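Long-range contact in unknown (Klebsiella pneumoniae, PDB 2A2L), which is of unknown function but belongs to the HbpS-like family, named for a haem-degrading protein, and assembles into an octamer in the crystal: residues F104-F112 with D130-F141. Sequence-based numbering, arbitrary orientation.
Sequences FGGGLPVIF and DQLLAQCALDCF
Helix 127-143 packs on one face of the antiparallel sheet of this HbpS-like domain, and here it lies along strand 107-111, one of the two outermost strands of that sheet within the chain. The axes of strand 107-111 and of residues 130-141 approach to 8.0 Å and run almost parallel, at 16°; no hydrogen bond joins them, so apolar packing carries the contact. Near the start of the helix the two backbones come close, G106 CA lying 4.0 Å from Q131 N, and D130 CB packs against the same CA. The positive phi of G106, a region open to glycine, and its lack of a side chain let the helix start come this close. L108 follows, pointing at the helix: its CD1 lies 3.7 Å from A134 CB, a methyl small enough to admit it, while the Q135 side chain, bent at chi2, crosses L108 at about a right angle and brings NE2 to 3.4 Å from L108 CD1. L138 divides its branches between L108 and V110, two residues apart on the strand, CD1 meeting L108 CB at 3.8 Å and CD2 meeting V110 CG2. V110 turns its other methyl, CG1, anti to the backbone N (chi1 -180°), and this branch sits over one face of the F141 ring, 3.8 Å from its centroid, as a CH-pi contact. The same ring directs its edge at the face of F112, a T-shaped pair with centroids 5.3 Å apart and planes at 79°. At the glycine end, K66 of helix 59-72 forms a salt bridge with D130, whose OD1 accepts from G125 N. At the aromatic end, I117 of strand 116-123 touches V110, F112 and F141, and M20 of helix 14-30 adjoins F141.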
loop_
_atom_site.group_PDB
_atom_site.type_symbol
_atom_site.label_atom_id
_atom_site.label_comp_id
_atom_site.label_asym_id
_atom_site.label_seq_id
_atom_site.Cartn_x
_atom_site.Cartn_y
_atom_site.Cartn_z
ATOM N N PHE A 104 -9.963 11.979 -16.693
ATOM C CA PHE A 104 -10.381 12.049 -18.089
ATOM C C PHE A 104 -11.744 11.396 -18.232
ATOM O O PHE A 104 -12.144 10.579 -17.388
ATOM C CB PHE A 104 -9.338 11.447 -19.045
ATOM C CG PHE A 104 -8.667 10.209 -18.517
ATOM C CD1 PHE A 104 -9.199 8.940 -18.771
ATOM C CD2 PHE A 104 -7.508 10.301 -17.764
ATOM C CE1 PHE A 104 -8.581 7.802 -18.268
ATOM C CE2 PHE A 104 -6.893 9.162 -17.247
ATOM C CZ PHE A 104 -7.428 7.910 -17.509
ATOM N N GLY A 105 -12.458 11.786 -19.289
ATOM C CA GLY A 105 -13.831 11.375 -19.500
ATOM C C GLY A 105 -14.021 9.872 -19.478
ATOM O O GLY A 105 -13.080 9.110 -19.728
ATOM N N GLY A 106 -15.240 9.446 -19.168
ATOM C CA GLY A 106 -15.574 8.037 -19.209
ATOM C C GLY A 106 -16.385 7.597 -18.013
ATOM O O GLY A 106 -16.793 6.439 -17.934
ATOM N N GLY A 107 -16.607 8.526 -17.078
ATOM C CA GLY A 107 -17.306 8.239 -15.836
ATOM C C GLY A 107 -18.429 9.230 -15.723
ATOM O O GLY A 107 -18.198 10.419 -15.875
ATOM N N LEU A 108 -19.648 8.751 -15.504
ATOM C CA LEU A 108 -20.796 9.652 -15.331
ATOM C C LEU A 108 -21.583 9.304 -14.068
ATOM O O LEU A 108 -21.760 8.137 -13.765
ATOM C CB LEU A 108 -21.709 9.624 -16.569
ATOM C CG LEU A 108 -21.154 10.328 -17.812
ATOM C CD1 LEU A 108 -22.001 10.067 -19.023
ATOM C CD2 LEU A 108 -20.994 11.837 -17.597
ATOM N N PRO A 109 -22.031 10.317 -13.311
ATOM C CA PRO A 109 -23.034 10.074 -12.274
ATOM C C PRO A 109 -24.416 9.767 -12.861
ATOM O O PRO A 109 -24.755 10.239 -13.947
ATOM C CB PRO A 109 -23.055 11.397 -11.513
ATOM C CG PRO A 109 -22.679 12.393 -12.540
ATOM C CD PRO A 109 -21.614 11.727 -13.339
ATOM N N VAL A 110 -25.192 8.954 -12.152
ATOM C CA VAL A 110 -26.554 8.631 -12.564
ATOM C C VAL A 110 -27.509 9.489 -11.742
ATOM O O VAL A 110 -27.526 9.385 -10.516
ATOM C CB VAL A 110 -26.883 7.133 -12.314
ATOM C CG1 VAL A 110 -28.308 6.816 -12.752
ATOM C CG2 VAL A 110 -25.897 6.229 -13.027
ATOM N N ILE A 111 -28.285 10.330 -12.415
ATOM C CA ILE A 111 -29.133 11.309 -11.735
ATOM C C ILE A 111 -30.619 10.951 -11.839
ATOM O O ILE A 111 -31.220 10.991 -12.921
ATOM C CB ILE A 111 -28.910 12.733 -12.281
ATOM C CG1 ILE A 111 -27.489 13.211 -11.970
ATOM C CG2 ILE A 111 -29.975 13.702 -11.767
ATOM C CD1 ILE A 111 -26.824 13.866 -13.157
ATOM N N PHE A 112 -31.208 10.612 -10.705
ATOM C CA PHE A 112 -32.619 10.272 -10.651
ATOM C C PHE A 112 -33.278 11.143 -9.584
ATOM O O PHE A 112 -32.872 11.107 -8.420
ATOM C CB PHE A 112 -32.773 8.795 -10.300
ATOM C CG PHE A 112 -34.107 8.182 -10.703
ATOM C CD1 PHE A 112 -34.637 8.377 -11.982
ATOM C CD2 PHE A 112 -34.790 7.353 -9.818
ATOM C CE1 PHE A 112 -35.842 7.787 -12.357
ATOM C CE2 PHE A 112 -35.999 6.749 -10.183
ATOM C CZ PHE A 112 -36.526 6.971 -11.456
ATOM N N ASP A 130 -15.343 6.196 -24.533
ATOM C CA ASP A 130 -15.695 5.887 -23.147
ATOM C C ASP A 130 -16.902 6.701 -22.691
ATOM O O ASP A 130 -17.853 6.168 -22.121
ATOM C CB ASP A 130 -14.515 6.156 -22.212
ATOM C CG ASP A 130 -13.291 5.327 -22.553
ATOM O OD1 ASP A 130 -13.446 4.289 -23.244
ATOM O OD2 ASP A 130 -12.173 5.714 -22.133
ATOM N N GLN A 131 -16.856 7.994 -22.986
ATOM C CA GLN A 131 -17.839 8.936 -22.514
ATOM C C GLN A 131 -19.174 8.785 -23.278
ATOM O O GLN A 131 -20.243 9.012 -22.713
ATOM C CB GLN A 131 -17.270 10.342 -22.645
ATOM C CG GLN A 131 -17.924 11.333 -21.738
ATOM C CD GLN A 131 -17.653 12.758 -22.158
ATOM O OE1 GLN A 131 -16.530 13.105 -22.573
ATOM N NE2 GLN A 131 -18.684 13.606 -22.048
ATOM N N LEU A 132 -19.076 8.393 -24.549
ATOM C CA LEU A 132 -20.219 8.172 -25.447
ATOM C C LEU A 132 -20.969 6.915 -25.006
ATOM O O LEU A 132 -22.186 6.811 -25.168
ATOM C CB LEU A 132 -19.725 8.007 -26.902
ATOM C CG LEU A 132 -20.715 7.576 -28.013
ATOM C CD1 LEU A 132 -20.390 8.251 -29.365
ATOM C CD2 LEU A 132 -20.742 6.069 -28.244
ATOM N N LEU A 133 -20.216 5.960 -24.463
ATOM C CA LEU A 133 -20.762 4.685 -24.040
ATOM C C LEU A 133 -21.279 4.822 -22.625
ATOM O O LEU A 133 -22.133 4.052 -22.186
ATOM C CB LEU A 133 -19.690 3.600 -24.099
ATOM C CG LEU A 133 -19.127 3.246 -25.468
ATOM C CD1 LEU A 133 -18.055 2.239 -25.317
ATOM C CD2 LEU A 133 -20.211 2.728 -26.385
ATOM N N ALA A 134 -20.751 5.818 -21.916
ATOM C CA ALA A 134 -21.178 6.120 -20.574
ATOM C C ALA A 134 -22.526 6.829 -20.594
ATOM O O ALA A 134 -23.400 6.487 -19.802
ATOM C CB ALA A 134 -20.126 6.945 -19.857
ATOM N N GLN A 135 -22.696 7.790 -21.508
ATOM C CA GLN A 135 -24.000 8.442 -21.738
ATOM C C GLN A 135 -25.038 7.457 -22.275
ATOM O O GLN A 135 -26.183 7.480 -21.877
ATOM C CB GLN A 135 -23.862 9.633 -22.695
ATOM C CG GLN A 135 -25.061 10.604 -22.703
ATOM C CD GLN A 135 -25.388 11.229 -21.325
ATOM O OE1 GLN A 135 -26.534 11.169 -20.848
ATOM N NE2 GLN A 135 -24.383 11.839 -20.698
ATOM N N CYS A 136 -24.593 6.594 -23.175
ATOM C CA CYS A 136 -25.335 5.467 -23.688
ATOM C C CYS A 136 -25.949 4.606 -22.587
ATOM O O CYS A 136 -27.095 4.218 -22.691
ATOM C CB CYS A 136 -24.373 4.653 -24.550
ATOM S SG CYS A 136 -24.843 2.971 -25.017
ATOM N N ALA A 137 -25.182 4.318 -21.539
ATOM C CA ALA A 137 -25.698 3.643 -20.342
ATOM C C ALA A 137 -26.787 4.459 -19.630
ATOM O O ALA A 137 -27.832 3.917 -19.266
ATOM C CB ALA A 137 -24.563 3.325 -19.376
ATOM N N LEU A 138 -26.542 5.753 -19.437
ATOM C CA LEU A 138 -27.507 6.657 -18.810
ATOM C C LEU A 138 -28.817 6.718 -19.607
ATOM O O LEU A 138 -29.900 6.610 -19.046
ATOM C CB LEU A 138 -26.896 8.057 -18.649
ATOM C CG LEU A 138 -25.574 8.196 -17.870
ATOM C CD1 LEU A 138 -25.433 9.585 -17.347
ATOM C CD2 LEU A 138 -25.475 7.241 -16.699
ATOM N N ASP A 139 -28.700 6.846 -20.921
ATOM C CA ASP A 139 -29.844 6.845 -21.823
ATOM C C ASP A 139 -30.669 5.555 -21.762
ATOM O O ASP A 139 -31.894 5.587 -21.975
ATOM C CB ASP A 139 -29.369 7.069 -23.260
ATOM C CG ASP A 139 -29.227 8.527 -23.601
ATOM O OD1 ASP A 139 -29.766 9.365 -22.848
ATOM O OD2 ASP A 139 -28.584 8.836 -24.633
ATOM N N CYS A 140 -29.998 4.430 -21.500
ATOM C CA CYS A 140 -30.683 3.162 -21.245
ATOM C C CYS A 140 -31.417 3.255 -19.908
ATOM O O CYS A 140 -32.607 2.916 -19.815
ATOM C CB CYS A 140 -29.683 1.989 -21.269
ATOM S SG CYS A 140 -30.203 0.389 -20.513
ATOM N N PHE A 141 -30.715 3.756 -18.889
ATOM C CA PHE A 141 -31.266 3.818 -17.541
ATOM C C PHE A 141 -32.602 4.537 -17.563
ATOM O O PHE A 141 -33.613 3.984 -17.130
ATOM C CB PHE A 141 -30.306 4.504 -16.557
ATOM C CG PHE A 141 -30.939 4.845 -15.223
ATOM C CD1 PHE A 141 -31.191 3.852 -14.286
ATOM C CD2 PHE A 141 -31.292 6.152 -14.918
ATOM C CE1 PHE A 141 -31.778 4.154 -13.071
ATOM C CE2 PHE A 141 -31.888 6.464 -13.703
ATOM C CZ PHE A 141 -32.127 5.461 -12.779
#